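PDB 4ZJ9: aggregation suppressing protein from Salmonella enterica subsp. enterica serovar Typhimurium, which probably acts as a small heat shock chaperone that holds unfolding proteins and suppresses their aggregation under stress. Local coordinates for residues L58-V63 and L128-I133; P64-E69 and I102-F107; N79-G84 and Q108-L113. All blocks are in the same frame, centred on the assembly; numbering follows the deposited sequence.

Contact 1: residues L58-V63 and L128-I133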
# COMPACT_ATOMS: atom_id res chain seq x y z
N LEU A 58 2.81 17.35 6.22
CA LEU A 58 3.14 16.12 5.52
C LEU A 58 1.87 15.41 5.20
O LEU A 58 1.11 15.06 6.09
CB LEU A 58 4.09 15.22 6.28
CG LEU A 58 4.43 13.91 5.52
CD1 LEU A 58 5.37 14.15 4.35
CD2 LEU A 58 5.00 12.84 6.46
N LEU A 59 1.63 15.22 3.91
CA LEU A 59 0.49 14.48 3.44
C LEU A 59 0.99 13.09 3.06
O LEU A 59 1.97 12.93 2.31
CB LEU A 59 -0.10 15.17 2.20
CG LEU A 59 -1.14 14.36 1.47
CD1 LEU A 59 -2.40 14.23 2.32
CD2 LEU A 59 -1.40 15.08 0.15
N THR A 60 0.32 12.09 3.59
CA THR A 60 0.63 10.71 3.21
C THR A 60 -0.58 10.05 2.60
O THR A 60 -1.64 9.94 3.24
CB THR A 60 1.08 9.92 4.50
OG1 THR A 60 2.25 10.55 5.00
CG2 THR A 60 1.41 8.49 4.19
N VAL A 61 -0.43 9.58 1.36
CA VAL A 61 -1.53 8.91 0.70
C VAL A 61 -1.18 7.43 0.52
O VAL A 61 -0.10 7.09 0.06
CB VAL A 61 -1.80 9.55 -0.67
CG1 VAL A 61 -3.08 8.98 -1.29
CG2 VAL A 61 -1.94 11.04 -0.50
N SER A 62 -2.13 6.57 0.88
CA SER A 62 -1.98 5.09 0.76
C SER A 62 -2.26 4.70 -0.71
O SER A 62 -3.38 4.85 -1.16
CB SER A 62 -2.93 4.32 1.65
OG SER A 62 -2.65 2.89 1.55
N VAL A 63 -1.22 4.29 -1.44
CA VAL A 63 -1.35 4.00 -2.84
C VAL A 63 -0.60 2.68 -3.18
O VAL A 63 0.32 2.68 -4.01
CB VAL A 63 -0.88 5.16 -3.74
CG1 VAL A 63 -1.92 6.29 -3.74
CG2 VAL A 63 0.48 5.60 -3.33
N LEU A 128 3.22 4.17 -0.34
CA LEU A 128 2.81 5.40 0.24
C LEU A 128 3.32 6.57 -0.60
O LEU A 128 4.42 6.53 -1.13
CB LEU A 128 3.29 5.59 1.72
CG LEU A 128 2.81 4.52 2.70
CD1 LEU A 128 3.45 4.76 4.06
CD2 LEU A 128 1.31 4.42 2.74
N LEU A 129 2.46 7.60 -0.75
CA LEU A 129 2.90 8.80 -1.46
C LEU A 129 3.02 9.85 -0.38
O LEU A 129 2.02 10.17 0.28
CB LEU A 129 1.85 9.21 -2.47
CG LEU A 129 2.22 10.52 -3.22
CD1 LEU A 129 3.49 10.44 -4.06
CD2 LEU A 129 1.03 10.81 -4.09
N LEU A 130 4.22 10.37 -0.20
CA LEU A 130 4.53 11.34 0.80
C LEU A 130 4.80 12.69 0.16
O LEU A 130 5.77 12.85 -0.59
CB LEU A 130 5.77 10.91 1.59
CG LEU A 130 5.38 10.03 2.80
CD1 LEU A 130 4.94 8.64 2.40
CD2 LEU A 130 6.61 9.86 3.68
N VAL A 131 3.99 13.67 0.52
CA VAL A 131 4.06 15.01 -0.03
C VAL A 131 4.31 16.04 1.08
O VAL A 131 3.45 16.26 1.95
CB VAL A 131 2.77 15.34 -0.75
CG1 VAL A 131 2.94 16.70 -1.46
CG2 VAL A 131 2.54 14.28 -1.80
N GLU A 132 5.47 16.68 1.06
CA GLU A 132 5.79 17.74 2.01
C GLU A 132 5.33 19.05 1.45
O GLU A 132 5.60 19.37 0.31
CB GLU A 132 7.30 17.84 2.29
CG GLU A 132 7.89 16.50 2.71
CD GLU A 132 9.37 16.55 3.02
OE1 GLU A 132 10.06 17.49 2.54
OE2 GLU A 132 9.83 15.63 3.75
N ILE A 133 4.64 19.79 2.30
CA ILE A 133 4.07 21.05 1.94
C ILE A 133 4.64 22.06 2.96
O ILE A 133 4.54 21.88 4.17
CB ILE A 133 2.55 21.03 2.02
CG1 ILE A 133 1.94 20.00 1.06
CG2 ILE A 133 1.96 22.41 1.76
CD1 ILE A 133 0.65 19.43 1.63
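Leu-129 O is gripped twice by the segment opposite. Val-61 N donates to Leu-129 O at 2.7 Å. Thr-60 CA adds a weaker C-H contact, 3.3 Å from Leu-129 O. Leu-129 N returns a bond to Val-61 O. Leu-59 and Val-131 repeat the exchange, with Val-131 N 2.8 Å from Leu-59 O. Strands 56-62 and 128-134 thus run antiparallel, at 164° for the short segments, in one sheet of the alpha-crystallin beta sandwich.

Leu-59, Val-61, Leu-129 and Val-131 project from one face. Val-61 CB is 4.1 Å from Leu-129 CB. Just past the strand, Val-63 CG2 sits between its backbone N and carbonyl carbon, and this branch comes within 4.0 Å of Leu-129 CB. Leu-109 packs on Val-61 and Phe-111 on Leu-59; Phe-107 packs on Val-63. On the other face Thr-60 CG2 is 4.0 Å from Leu-130 CD1. Leu-58 CD1 meets Glu-132 CG, the aliphatic part of the glutamate, at 3.8 Å. Ile-102 of the second subunit packs on Thr-60.

The backbones of Leu-58 and Thr-60 also bond to Gln-50 and Asp-48, and Leu-130 to Lys-123. One face supplies hydrocarbon to the core; the other is mixed and also meets the partner subunit.

Contact 2: residues P64-E69 and I102-F107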
# COMPACT_ATOMS: atom_id res chain seq x y z
N PRO A 64 -1.02 1.55 -2.56
CA PRO A 64 -0.23 0.32 -2.78
C PRO A 64 -0.46 -0.15 -4.21
O PRO A 64 -1.58 0.01 -4.74
CB PRO A 64 -0.79 -0.63 -1.75
CG PRO A 64 -2.19 -0.14 -1.45
CD PRO A 64 -2.05 1.35 -1.54
N GLY A 65 0.59 -0.66 -4.85
CA GLY A 65 0.51 -1.08 -6.24
C GLY A 65 0.52 -0.02 -7.32
O GLY A 65 0.52 -0.32 -8.53
N TRP A 66 0.47 1.23 -6.91
CA TRP A 66 0.52 2.35 -7.88
C TRP A 66 1.95 2.61 -8.32
O TRP A 66 2.87 2.56 -7.47
CB TRP A 66 -0.10 3.62 -7.28
CG TRP A 66 -1.57 3.55 -7.17
CD1 TRP A 66 -2.29 2.96 -6.21
CD2 TRP A 66 -2.49 4.10 -8.11
NE1 TRP A 66 -3.61 3.10 -6.46
CE2 TRP A 66 -3.76 3.82 -7.63
CE3 TRP A 66 -2.33 4.77 -9.32
CZ2 TRP A 66 -4.90 4.18 -8.30
CZ3 TRP A 66 -3.48 5.14 -10.00
CH2 TRP A 66 -4.76 4.86 -9.47
N LYS A 67 2.13 2.85 -9.63
CA LYS A 67 3.42 3.20 -10.23
C LYS A 67 3.57 4.74 -10.38
O LYS A 67 2.59 5.48 -10.39
CB LYS A 67 3.62 2.53 -11.59
CG LYS A 67 3.76 1.00 -11.56
CD LYS A 67 3.80 0.44 -12.98
N GLU A 68 4.82 5.19 -10.47
CA GLU A 68 5.09 6.63 -10.49
C GLU A 68 4.43 7.22 -11.71
O GLU A 68 3.81 8.27 -11.64
CB GLU A 68 6.58 7.00 -10.39
CG GLU A 68 7.45 6.75 -11.62
CD GLU A 68 8.98 6.93 -11.37
OE1 GLU A 68 9.40 7.52 -10.35
OE2 GLU A 68 9.79 6.46 -12.20
N GLU A 69 4.45 6.51 -12.80
CA GLU A 69 3.78 7.05 -14.02
C GLU A 69 2.24 7.19 -13.94
O GLU A 69 1.64 7.85 -14.76
CB GLU A 69 4.15 6.24 -15.29
CG GLU A 69 3.77 4.77 -15.23
CD GLU A 69 4.86 3.91 -14.63
OE1 GLU A 69 5.76 4.43 -13.89
OE2 GLU A 69 4.81 2.69 -14.90
N ILE A 102 -7.97 -7.02 -3.82
CA ILE A 102 -7.28 -5.73 -3.93
C ILE A 102 -7.89 -4.96 -5.10
O ILE A 102 -7.77 -5.37 -6.27
CB ILE A 102 -5.79 -5.92 -4.20
CG1 ILE A 102 -5.10 -6.52 -3.00
CG2 ILE A 102 -5.11 -4.57 -4.44
CD1 ILE A 102 -3.62 -6.83 -3.22
N ARG A 103 -8.54 -3.86 -4.77
CA ARG A 103 -9.23 -3.03 -5.77
C ARG A 103 -8.37 -1.78 -6.02
O ARG A 103 -7.80 -1.23 -5.08
CB ARG A 103 -10.68 -2.68 -5.30
CG ARG A 103 -11.57 -3.93 -5.11
CD ARG A 103 -12.99 -3.66 -4.61
N LYS A 104 -8.20 -1.41 -7.28
CA LYS A 104 -7.40 -0.26 -7.66
C LYS A 104 -8.29 0.58 -8.63
O LYS A 104 -8.75 0.12 -9.67
CB LYS A 104 -6.08 -0.73 -8.29
CG LYS A 104 -5.00 0.34 -8.47
CD LYS A 104 -3.76 -0.21 -9.19
CE LYS A 104 -3.08 0.82 -10.08
NZ LYS A 104 -1.71 0.33 -10.43
N ALA A 105 -8.59 1.79 -8.19
CA ALA A 105 -9.50 2.68 -8.87
C ALA A 105 -8.88 4.07 -8.92
O ALA A 105 -8.24 4.49 -7.96
CB ALA A 105 -10.82 2.72 -8.12
N ASP A 106 -9.08 4.75 -10.04
CA ASP A 106 -8.59 6.10 -10.24
C ASP A 106 -9.17 7.01 -9.17
O ASP A 106 -10.29 6.78 -8.67
CB ASP A 106 -9.00 6.60 -11.64
CG ASP A 106 -8.35 5.80 -12.77
OD1 ASP A 106 -7.53 4.92 -12.43
OD2 ASP A 106 -8.60 6.08 -13.96
N PHE A 107 -8.42 8.04 -8.79
CA PHE A 107 -8.86 8.93 -7.73
C PHE A 107 -8.33 10.34 -7.95
O PHE A 107 -7.46 10.56 -8.79
CB PHE A 107 -8.36 8.43 -6.38
CG PHE A 107 -6.86 8.43 -6.25
CD1 PHE A 107 -6.12 7.31 -6.60
CD2 PHE A 107 -6.21 9.54 -5.74
CE1 PHE A 107 -4.74 7.31 -6.45
CE2 PHE A 107 -4.84 9.54 -5.58
CZ PHE A 107 -4.10 8.44 -5.98
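Trp-66 is sandwiched between Lys-104 and Phe-107. It belongs to the loop between strands 56-62 and 71-76 of the alpha-crystallin beta sandwich. Its partners belong to the chain that returns from strand 97-100 and enters strand 107-112. These three residues carry most of the contact.

Lys-104 crosses one face of the indole. Lys-104 CG is anti to the backbone N, chi1 -167°, and sits 3.7 Å from Trp-66 NE1. Further out, Lys-104 CE lies over the centre of the six-membered ring of Trp-66, 3.9 Å from its centroid, in a CH-pi contact. Lys-104 NZ stands above the five-membered ring of Trp-66 at 4.7 Å from the centroid, a cation-pi contact. Lys-104 NZ also donates to Gly-65 O at 3.0 Å and approaches from above the carbonyl plane. Its charge is met by a salt bridge to Glu-70. The carbonyl and the carboxylate both hold the ammonium group near the indole.

Phe-107 takes the opposite face. Its ring is turned edge-on to Trp-66, a T-shaped pair with planes at 82°. Phe-107 CE1 lies 3.6 Å from Trp-66 CZ2, above the indole plane and offset toward the rim. Pro-45, Val-63 and Leu-71 also pack on Phe-107.

Both loops touch the second subunit. Ile-102 N bonds to Asp-48 of the second subunit, and Pro-64 packs on Ser-62 of that chain. The edge of the indole is bordered by polar atoms. Asp-106 OD1 lies near it but is bonded to His-86 N. Closest to the benzo edge, and in the ring plane, is Ala-105 O, 3.4 Å from Trp-66 CZ2.

Contact 3: residues N79-G84 and Q108-L113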
# COMPACT_ATOMS: atom_id res chain seq x y z
N ASN A 79 -4.86 25.20 -5.17
CA ASN A 79 -5.10 23.83 -4.68
C ASN A 79 -4.05 22.81 -5.21
O ASN A 79 -3.58 22.90 -6.32
CB ASN A 79 -6.57 23.39 -4.93
CG ASN A 79 -7.59 24.44 -4.43
OD1 ASN A 79 -7.60 24.83 -3.26
ND2 ASN A 79 -8.42 24.92 -5.34
N LEU A 80 -3.70 21.88 -4.33
CA LEU A 80 -2.82 20.73 -4.60
C LEU A 80 -3.73 19.61 -4.99
O LEU A 80 -4.62 19.23 -4.20
CB LEU A 80 -2.08 20.31 -3.33
CG LEU A 80 -1.31 19.00 -3.44
CD1 LEU A 80 -0.26 19.08 -4.55
CD2 LEU A 80 -0.67 18.70 -2.11
N ASN A 81 -3.48 19.06 -6.19
CA ASN A 81 -4.29 18.01 -6.75
C ASN A 81 -3.40 16.81 -6.95
O ASN A 81 -2.30 16.93 -7.53
CB ASN A 81 -4.92 18.43 -8.07
CG ASN A 81 -5.94 19.55 -7.89
OD1 ASN A 81 -6.79 19.52 -6.94
ND2 ASN A 81 -5.87 20.54 -8.78
N ILE A 82 -3.83 15.70 -6.39
CA ILE A 82 -3.14 14.44 -6.53
C ILE A 82 -4.06 13.52 -7.31
O ILE A 82 -5.13 13.17 -6.83
CB ILE A 82 -2.86 13.78 -5.17
CG1 ILE A 82 -2.28 14.74 -4.12
CG2 ILE A 82 -2.03 12.47 -5.36
CD1 ILE A 82 -0.92 15.27 -4.41
N THR A 83 -3.62 13.08 -8.48
CA THR A 83 -4.47 12.28 -9.36
C THR A 83 -3.83 10.96 -9.67
O THR A 83 -2.69 10.90 -10.08
CB THR A 83 -4.66 12.99 -10.71
OG1 THR A 83 -5.10 14.32 -10.47
CG2 THR A 83 -5.67 12.25 -11.57
N GLY A 84 -4.57 9.90 -9.50
CA GLY A 84 -4.14 8.59 -9.88
C GLY A 84 -5.00 8.14 -11.02
O GLY A 84 -6.25 8.08 -10.90
N GLN A 108 -8.88 11.28 -7.20
CA GLN A 108 -8.38 12.61 -7.17
C GLN A 108 -8.66 13.18 -5.80
O GLN A 108 -9.82 13.25 -5.33
CB GLN A 108 -8.98 13.49 -8.26
CG GLN A 108 -8.09 14.71 -8.49
CD GLN A 108 -8.87 15.96 -8.78
OE1 GLN A 108 -9.60 16.45 -7.91
NE2 GLN A 108 -8.72 16.48 -9.99
N LEU A 109 -7.56 13.55 -5.14
CA LEU A 109 -7.58 14.20 -3.88
C LEU A 109 -7.21 15.66 -4.13
O LEU A 109 -6.45 15.93 -5.00
CB LEU A 109 -6.61 13.52 -2.93
CG LEU A 109 -6.92 12.06 -2.64
CD1 LEU A 109 -5.89 11.57 -1.67
CD2 LEU A 109 -8.30 11.88 -2.00
N SER A 110 -7.82 16.58 -3.38
CA SER A 110 -7.60 18.04 -3.54
C SER A 110 -7.40 18.66 -2.20
O SER A 110 -8.14 18.36 -1.24
CB SER A 110 -8.79 18.66 -4.23
OG SER A 110 -8.67 18.45 -5.64
N PHE A 111 -6.34 19.44 -2.06
CA PHE A 111 -6.07 20.12 -0.76
C PHE A 111 -5.74 21.55 -1.01
O PHE A 111 -4.82 21.86 -1.77
CB PHE A 111 -4.93 19.44 0.03
CG PHE A 111 -5.14 17.96 0.22
CD1 PHE A 111 -4.78 17.06 -0.78
CD2 PHE A 111 -5.74 17.47 1.39
CE1 PHE A 111 -4.99 15.70 -0.62
CE2 PHE A 111 -5.95 16.11 1.56
CZ PHE A 111 -5.59 15.22 0.54
N SER A 112 -6.51 22.46 -0.39
CA SER A 112 -6.23 23.90 -0.52
C SER A 112 -4.90 24.17 0.19
O SER A 112 -4.64 23.64 1.27
CB SER A 112 -7.36 24.77 0.08
OG SER A 112 -7.72 25.78 -0.86
N LEU A 113 -4.02 24.90 -0.47
CA LEU A 113 -2.77 25.30 0.12
C LEU A 113 -2.92 26.71 0.74
O LEU A 113 -3.40 27.64 0.12
CB LEU A 113 -1.68 25.33 -0.91
CG LEU A 113 -1.36 23.98 -1.60
CD1 LEU A 113 -0.31 24.21 -2.66
CD2 LEU A 113 -0.93 22.91 -0.61
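Asn-79, Asn-81 and Thr-83 face Ser-112, Ser-110 and Gln-108 across two antiparallel strands, 79-84 and 107-112, of the alpha-crystallin beta sandwich. The short segments run at 163°.

The backbone bonds come in two reciprocal pairs. Leu-80 N to Phe-111 O and Phe-111 N to Leu-80 O are both 2.8 Å. Ile-82 N to Leu-109 O and Leu-109 N to Ile-82 O are both 3.0 Å. Weaker C-H contacts add to the carbonyls. Ser-110 CA, for example, is 3.3 Å from Leu-80 O.

The side-chain hydrogen bonds form at the non-hydrogen-bonded pairs. Ser-112 OG donates to Asn-79 OD1 at 2.6 Å, nearly along the C=O axis. Ser-110 OG donates to Asn-81 OD1 at 2.5 Å, a short bond, tilted from the amide plane. In both asparagines CG is anti to the carbonyl carbon, chi1 -66° in Asn-81, and the oxygen branch of the amide turns toward the serine. Gln-108 passes across Thr-83, with Gln-108 CG 3.6 Å from Thr-83 OG1.

The apolar contacts lie on the other face. The CB atoms of Leu-80 and Phe-111 are 4.5 Å apart, while Leu-113 CD2 reaches Leu-80 CB at 3.9 Å. Ile-82 and Leu-109 also meet through CB. This face turns to the opposite sheet, where Leu-59, Val-61, Leu-129 and Ile-133 receive it. The Phe-111 ring packs against Tyr-47 in a T-shaped pair. Strand 71-76 continues the sheet beyond 79-84.

The pairing therefore makes a two-sided sheet. Hydroxyl and amide groups clasp across the outer face, and leucine, isoleucine and phenylalanine line the inner one.

Contacts 1 and 3 pair neighbouring strands in the two sheets of the sandwich, and contact 2 joins loops at one end of it. The inner faces of contacts 1 and 3 are core: Leu-129 CD2 lies 3.7 Å from Ile-82 CG2. Contact 2 is partly at the surface, with Ala-105 and Asp-106 exposed, and relies on an aromatic ring and a lysine rather than strand pairing. The outer face of contact 3 is polar, with serine-asparagine bonds. That of contact 1 is more apolar and touches the second subunit, as contact 2 also does. Phe-107 bridges all three, reaching Val-63 of contact 1 and bonding through Phe-107 N to Gly-84 O of contact 3.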